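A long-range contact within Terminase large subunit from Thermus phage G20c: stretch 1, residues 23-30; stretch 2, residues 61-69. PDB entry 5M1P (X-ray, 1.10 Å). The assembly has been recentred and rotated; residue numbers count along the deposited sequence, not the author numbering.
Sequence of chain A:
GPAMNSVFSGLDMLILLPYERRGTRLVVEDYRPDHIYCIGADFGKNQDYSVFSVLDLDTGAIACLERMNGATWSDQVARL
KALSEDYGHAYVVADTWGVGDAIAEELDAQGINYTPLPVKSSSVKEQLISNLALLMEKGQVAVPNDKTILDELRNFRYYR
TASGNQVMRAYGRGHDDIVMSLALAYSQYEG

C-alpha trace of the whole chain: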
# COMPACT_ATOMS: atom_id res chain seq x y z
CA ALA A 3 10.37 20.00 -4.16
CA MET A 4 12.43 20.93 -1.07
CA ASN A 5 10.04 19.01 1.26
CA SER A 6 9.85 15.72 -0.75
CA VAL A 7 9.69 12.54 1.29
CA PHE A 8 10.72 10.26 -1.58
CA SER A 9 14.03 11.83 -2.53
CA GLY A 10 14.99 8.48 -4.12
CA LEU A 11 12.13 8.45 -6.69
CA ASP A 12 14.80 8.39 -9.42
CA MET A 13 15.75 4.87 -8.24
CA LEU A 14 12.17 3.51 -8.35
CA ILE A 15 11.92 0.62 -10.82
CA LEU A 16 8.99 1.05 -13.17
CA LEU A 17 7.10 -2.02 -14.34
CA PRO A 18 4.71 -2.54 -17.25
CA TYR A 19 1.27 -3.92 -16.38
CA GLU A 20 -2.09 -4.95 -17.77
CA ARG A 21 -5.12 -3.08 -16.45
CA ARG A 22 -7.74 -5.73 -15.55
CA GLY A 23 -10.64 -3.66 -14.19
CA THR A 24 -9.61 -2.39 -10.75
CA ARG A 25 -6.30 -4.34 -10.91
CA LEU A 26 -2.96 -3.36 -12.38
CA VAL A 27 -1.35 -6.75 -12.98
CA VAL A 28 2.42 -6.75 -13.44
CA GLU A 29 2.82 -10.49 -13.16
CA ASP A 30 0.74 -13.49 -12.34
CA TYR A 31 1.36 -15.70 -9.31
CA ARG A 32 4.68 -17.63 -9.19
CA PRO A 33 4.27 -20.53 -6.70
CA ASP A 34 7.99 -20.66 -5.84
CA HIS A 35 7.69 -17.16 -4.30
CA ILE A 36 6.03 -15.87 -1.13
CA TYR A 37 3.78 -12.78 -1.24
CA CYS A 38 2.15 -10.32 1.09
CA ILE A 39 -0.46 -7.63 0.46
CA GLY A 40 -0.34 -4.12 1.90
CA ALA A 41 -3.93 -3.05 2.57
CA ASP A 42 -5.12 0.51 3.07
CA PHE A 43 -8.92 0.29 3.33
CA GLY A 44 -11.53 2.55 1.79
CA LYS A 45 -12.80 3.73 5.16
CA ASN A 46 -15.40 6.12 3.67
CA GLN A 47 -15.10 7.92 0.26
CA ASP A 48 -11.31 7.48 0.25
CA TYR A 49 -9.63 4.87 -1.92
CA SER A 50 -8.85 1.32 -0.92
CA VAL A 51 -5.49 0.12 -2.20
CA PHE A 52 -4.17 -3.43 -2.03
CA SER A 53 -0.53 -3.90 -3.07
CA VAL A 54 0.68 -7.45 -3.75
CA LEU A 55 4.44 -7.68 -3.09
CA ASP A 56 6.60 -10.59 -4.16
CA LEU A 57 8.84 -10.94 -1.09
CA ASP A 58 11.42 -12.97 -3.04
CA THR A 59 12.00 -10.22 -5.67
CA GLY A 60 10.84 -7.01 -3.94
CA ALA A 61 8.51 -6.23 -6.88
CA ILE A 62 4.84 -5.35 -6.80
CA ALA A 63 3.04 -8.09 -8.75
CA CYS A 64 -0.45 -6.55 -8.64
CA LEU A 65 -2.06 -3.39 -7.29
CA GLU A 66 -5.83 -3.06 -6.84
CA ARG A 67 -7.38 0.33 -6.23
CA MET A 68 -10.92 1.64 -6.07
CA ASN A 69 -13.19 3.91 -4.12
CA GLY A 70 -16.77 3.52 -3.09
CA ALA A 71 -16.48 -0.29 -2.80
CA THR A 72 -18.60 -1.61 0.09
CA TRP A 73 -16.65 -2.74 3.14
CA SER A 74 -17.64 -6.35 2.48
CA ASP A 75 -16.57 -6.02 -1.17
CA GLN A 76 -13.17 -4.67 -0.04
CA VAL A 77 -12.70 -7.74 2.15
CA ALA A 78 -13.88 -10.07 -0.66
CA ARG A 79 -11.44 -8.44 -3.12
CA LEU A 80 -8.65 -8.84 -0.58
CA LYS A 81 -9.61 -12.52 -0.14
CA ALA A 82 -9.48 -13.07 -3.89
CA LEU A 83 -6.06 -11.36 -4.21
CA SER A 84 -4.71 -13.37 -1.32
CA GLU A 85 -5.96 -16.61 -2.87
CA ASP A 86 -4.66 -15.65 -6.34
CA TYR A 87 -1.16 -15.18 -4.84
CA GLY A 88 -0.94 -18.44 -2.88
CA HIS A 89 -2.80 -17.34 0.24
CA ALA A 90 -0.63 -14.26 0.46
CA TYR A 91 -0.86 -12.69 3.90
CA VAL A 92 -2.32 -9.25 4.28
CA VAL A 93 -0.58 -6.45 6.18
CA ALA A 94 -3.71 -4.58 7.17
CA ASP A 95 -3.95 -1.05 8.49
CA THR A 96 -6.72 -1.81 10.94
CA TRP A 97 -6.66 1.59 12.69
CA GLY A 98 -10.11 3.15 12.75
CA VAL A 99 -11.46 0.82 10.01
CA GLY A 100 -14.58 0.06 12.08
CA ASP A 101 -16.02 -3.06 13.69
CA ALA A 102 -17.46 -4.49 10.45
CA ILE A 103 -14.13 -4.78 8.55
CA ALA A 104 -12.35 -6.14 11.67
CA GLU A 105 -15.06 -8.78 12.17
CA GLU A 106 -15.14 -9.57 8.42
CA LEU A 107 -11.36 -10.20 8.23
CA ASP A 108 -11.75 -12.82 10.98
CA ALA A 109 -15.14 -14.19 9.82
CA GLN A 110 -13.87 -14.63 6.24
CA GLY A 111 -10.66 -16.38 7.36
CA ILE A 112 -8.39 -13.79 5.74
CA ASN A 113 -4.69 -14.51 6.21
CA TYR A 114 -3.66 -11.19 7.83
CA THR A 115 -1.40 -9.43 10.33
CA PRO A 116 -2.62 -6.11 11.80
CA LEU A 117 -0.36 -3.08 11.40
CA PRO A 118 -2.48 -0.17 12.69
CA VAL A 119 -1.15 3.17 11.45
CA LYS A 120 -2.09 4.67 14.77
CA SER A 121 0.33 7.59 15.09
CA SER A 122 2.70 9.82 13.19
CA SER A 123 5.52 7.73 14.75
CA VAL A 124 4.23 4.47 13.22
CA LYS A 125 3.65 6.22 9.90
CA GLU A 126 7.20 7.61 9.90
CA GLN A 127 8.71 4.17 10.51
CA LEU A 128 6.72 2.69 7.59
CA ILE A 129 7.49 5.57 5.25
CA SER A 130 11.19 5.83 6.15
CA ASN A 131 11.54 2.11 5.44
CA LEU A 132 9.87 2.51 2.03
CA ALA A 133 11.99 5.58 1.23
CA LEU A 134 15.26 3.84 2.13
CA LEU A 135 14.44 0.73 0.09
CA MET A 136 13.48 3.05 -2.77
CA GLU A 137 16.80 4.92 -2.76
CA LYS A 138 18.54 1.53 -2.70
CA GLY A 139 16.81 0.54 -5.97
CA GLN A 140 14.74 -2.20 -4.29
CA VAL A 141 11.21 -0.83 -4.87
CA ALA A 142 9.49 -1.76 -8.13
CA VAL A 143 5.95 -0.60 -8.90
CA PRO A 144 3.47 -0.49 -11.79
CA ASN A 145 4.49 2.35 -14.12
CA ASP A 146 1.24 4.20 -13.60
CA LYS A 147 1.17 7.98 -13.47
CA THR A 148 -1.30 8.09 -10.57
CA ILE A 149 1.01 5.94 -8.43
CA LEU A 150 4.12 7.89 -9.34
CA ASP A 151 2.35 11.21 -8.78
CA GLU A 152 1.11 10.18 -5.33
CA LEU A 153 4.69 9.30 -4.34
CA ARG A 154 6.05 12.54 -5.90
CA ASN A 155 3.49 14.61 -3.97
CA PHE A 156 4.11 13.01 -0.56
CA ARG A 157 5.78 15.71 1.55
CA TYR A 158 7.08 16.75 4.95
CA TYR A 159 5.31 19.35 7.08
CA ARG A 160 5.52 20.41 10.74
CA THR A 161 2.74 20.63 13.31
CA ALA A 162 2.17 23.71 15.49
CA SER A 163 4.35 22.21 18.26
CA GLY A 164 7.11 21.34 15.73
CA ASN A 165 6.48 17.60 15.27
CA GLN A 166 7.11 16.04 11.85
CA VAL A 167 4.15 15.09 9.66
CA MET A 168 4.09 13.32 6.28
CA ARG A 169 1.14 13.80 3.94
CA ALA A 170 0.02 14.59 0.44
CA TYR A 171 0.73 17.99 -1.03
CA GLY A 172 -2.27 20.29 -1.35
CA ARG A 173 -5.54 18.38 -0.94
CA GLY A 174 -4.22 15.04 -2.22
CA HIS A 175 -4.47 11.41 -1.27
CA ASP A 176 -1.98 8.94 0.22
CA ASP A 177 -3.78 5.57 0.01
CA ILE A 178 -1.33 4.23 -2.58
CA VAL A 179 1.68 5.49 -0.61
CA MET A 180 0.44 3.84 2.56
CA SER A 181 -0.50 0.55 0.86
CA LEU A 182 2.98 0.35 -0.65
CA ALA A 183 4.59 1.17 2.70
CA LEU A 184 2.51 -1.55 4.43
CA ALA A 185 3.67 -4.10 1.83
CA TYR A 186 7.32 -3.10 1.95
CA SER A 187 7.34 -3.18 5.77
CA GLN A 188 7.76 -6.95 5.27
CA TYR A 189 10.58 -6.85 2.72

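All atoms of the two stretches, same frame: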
# COMPACT_ATOMS: atom_id res chain seq x y z
N GLY A 23 -9.64 -4.32 -15.04
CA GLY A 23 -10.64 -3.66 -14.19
C GLY A 23 -9.97 -2.80 -13.14
O GLY A 23 -9.22 -1.88 -13.47
N THR A 24 -10.21 -3.12 -11.87
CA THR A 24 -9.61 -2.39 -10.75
C THR A 24 -8.17 -2.82 -10.44
O THR A 24 -7.53 -2.22 -9.57
CB THR A 24 -10.46 -2.55 -9.48
OG1 THR A 24 -10.64 -3.93 -9.18
CG2 THR A 24 -11.84 -1.90 -9.67
N ARG A 25 -7.66 -3.85 -11.13
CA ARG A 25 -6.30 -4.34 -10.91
C ARG A 25 -5.32 -3.86 -11.96
O ARG A 25 -5.63 -3.85 -13.14
CB ARG A 25 -6.25 -5.86 -10.94
CG ARG A 25 -7.10 -6.54 -9.89
CD ARG A 25 -6.83 -8.02 -9.93
NE ARG A 25 -7.56 -8.74 -8.91
CZ ARG A 25 -7.36 -10.03 -8.61
NH1 ARG A 25 -6.45 -10.75 -9.26
NH2 ARG A 25 -8.07 -10.60 -7.65
N LEU A 26 -4.12 -3.51 -11.51
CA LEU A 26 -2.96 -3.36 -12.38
C LEU A 26 -2.09 -4.58 -12.16
O LEU A 26 -1.48 -4.72 -11.11
CB LEU A 26 -2.19 -2.09 -12.04
CG LEU A 26 -2.97 -0.78 -12.05
CD1 LEU A 26 -2.03 0.41 -11.99
CD2 LEU A 26 -3.91 -0.70 -13.24
N VAL A 27 -2.01 -5.46 -13.16
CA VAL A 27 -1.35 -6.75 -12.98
C VAL A 27 -0.02 -6.68 -13.69
O VAL A 27 0.02 -6.57 -14.92
CB VAL A 27 -2.18 -7.93 -13.54
CG1 VAL A 27 -1.49 -9.26 -13.25
CG2 VAL A 27 -3.57 -7.92 -12.92
N VAL A 28 1.06 -6.73 -12.92
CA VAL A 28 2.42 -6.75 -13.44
C VAL A 28 2.80 -8.18 -13.80
O VAL A 28 3.34 -8.45 -14.88
CB VAL A 28 3.42 -6.17 -12.43
CG1 VAL A 28 4.85 -6.30 -12.95
CG2 VAL A 28 3.12 -4.70 -12.18
N GLU A 29 2.55 -9.09 -12.88
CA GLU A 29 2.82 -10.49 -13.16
C GLU A 29 1.92 -11.39 -12.36
O GLU A 29 1.51 -11.07 -11.23
CB GLU A 29 4.28 -10.82 -12.93
CG GLU A 29 4.78 -10.65 -11.52
CD GLU A 29 6.28 -10.82 -11.44
OE1 GLU A 29 6.74 -11.90 -11.04
OE2 GLU A 29 7.01 -9.87 -11.82
N ASP A 30 1.61 -12.52 -12.97
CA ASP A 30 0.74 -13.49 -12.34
C ASP A 30 1.53 -14.25 -11.28
O ASP A 30 2.76 -14.17 -11.22
CB ASP A 30 0.11 -14.41 -13.39
CG ASP A 30 -0.98 -13.72 -14.21
OD1 ASP A 30 -1.73 -12.88 -13.66
OD2 ASP A 30 -1.11 -14.03 -15.40
N ALA A 61 9.33 -6.89 -5.87
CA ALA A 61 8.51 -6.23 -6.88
C ALA A 61 7.03 -6.38 -6.60
O ALA A 61 6.56 -7.44 -6.20
CB ALA A 61 8.84 -6.78 -8.26
N ILE A 62 6.29 -5.30 -6.83
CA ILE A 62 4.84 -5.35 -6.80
C ILE A 62 4.37 -6.17 -8.01
O ILE A 62 4.75 -5.89 -9.16
CB ILE A 62 4.23 -3.93 -6.84
CG1 ILE A 62 4.60 -3.14 -5.58
CG2 ILE A 62 2.72 -3.99 -7.05
CD1 ILE A 62 4.11 -3.75 -4.28
N ALA A 63 3.59 -7.21 -7.72
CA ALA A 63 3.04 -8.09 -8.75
C ALA A 63 1.67 -7.63 -9.22
O ALA A 63 1.28 -7.88 -10.36
CB ALA A 63 2.94 -9.51 -8.21
N CYS A 64 0.91 -6.96 -8.34
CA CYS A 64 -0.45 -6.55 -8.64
C CYS A 64 -0.82 -5.44 -7.67
O CYS A 64 -0.43 -5.49 -6.50
CB CYS A 64 -1.38 -7.75 -8.45
SG CYS A 64 -3.08 -7.42 -8.92
N LEU A 65 -1.55 -4.44 -8.15
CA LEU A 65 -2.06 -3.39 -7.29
C LEU A 65 -3.52 -3.17 -7.63
O LEU A 65 -3.84 -2.94 -8.79
CB LEU A 65 -1.25 -2.12 -7.48
CG LEU A 65 -1.64 -0.98 -6.52
CD1 LEU A 65 -0.39 -0.21 -6.11
CD2 LEU A 65 -2.68 -0.04 -7.11
N GLU A 66 -4.40 -3.26 -6.64
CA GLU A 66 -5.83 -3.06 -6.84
C GLU A 66 -6.23 -1.81 -6.10
O GLU A 66 -5.85 -1.63 -4.94
CB GLU A 66 -6.64 -4.27 -6.36
CG GLU A 66 -8.12 -4.15 -6.68
CD GLU A 66 -8.87 -5.47 -6.63
OE1 GLU A 66 -8.32 -6.46 -6.11
OE2 GLU A 66 -10.01 -5.51 -7.13
N ARG A 67 -6.98 -0.95 -6.78
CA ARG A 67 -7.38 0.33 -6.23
C ARG A 67 -8.79 0.67 -6.65
O ARG A 67 -9.15 0.54 -7.82
CB ARG A 67 -6.42 1.42 -6.71
CG ARG A 67 -6.78 2.83 -6.26
CD ARG A 67 -5.58 3.73 -6.39
NE ARG A 67 -5.77 5.12 -5.97
CZ ARG A 67 -6.20 6.13 -6.74
NH1 ARG A 67 -6.58 5.93 -8.00
NH2 ARG A 67 -6.25 7.35 -6.23
N MET A 68 -9.61 1.09 -5.71
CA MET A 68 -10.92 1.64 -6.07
C MET A 68 -11.41 2.53 -4.95
O MET A 68 -10.79 2.60 -3.91
CB MET A 68 -11.93 0.54 -6.41
CG MET A 68 -12.26 -0.40 -5.26
SD MET A 68 -10.90 -1.44 -4.71
CE MET A 68 -11.80 -2.43 -3.51
N ASN A 69 -12.49 3.24 -5.20
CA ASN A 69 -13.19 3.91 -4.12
C ASN A 69 -14.67 3.63 -4.26
O ASN A 69 -15.16 3.25 -5.32
CB ASN A 69 -12.87 5.42 -4.04
CG ASN A 69 -13.64 6.26 -5.04
OD1 ASN A 69 -13.91 5.83 -6.16
ND2 ASN A 69 -14.01 7.48 -4.63
O HOH W 1 -5.43 -0.46 -9.57
O HOH W 2 -9.45 -8.86 -5.93
O HOH W 3 -10.12 -7.61 -8.78
O HOH W 4 6.44 -7.80 -10.60

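Residues 25-27 form a short strand antiparallel (167°) to the longer strand of the second stretch. Leu26 and Leu65 make the hydrogen-bonded pair, Leu26 N to Leu65 O at 2.8 Å and Leu65 N to Leu26 O at 3.0 Å; at the non-hydrogen-bonded pairs on either side, Arg25-Glu66 and Val27-Cys64, the alpha carbons close to 4.3 and 4.4 Å. Arg67 N continues the ladder to Thr24 O (3.1 Å). At the other end Val28, with psi of -48°, turns the chain, so that Val28 N (2.8 Å) and Glu29 N (3.1 Å) both donate to Ala63 O.

Arg25, Val27, Cys64 and Glu66 share one face of the sheet. Arg25 (m, then t, t) is extended, its CD 3.9 Å from Cys64 SG and its NE 3.7 Å from Glu66 OE1, a long salt bridge. Two waters reinforce it: water 2 joins Arg25 NH2 to Glu66 OE1, water 3 joins Arg25 NE to Glu66 OE2. The p rotamer of Thr24 brings OG1 to Glu66 OE2, to which it donates at 2.7 Å, while its CG2 lies 4.1 Å from Met68 CB. Val27, at t, sets CG2 4.1 Å from Cys64 SG. Leu26 and Leu65 point to the opposite face. Glu29 (p, t) reaches Ile62 O through water 4, which donates to OE2 and to that carbonyl.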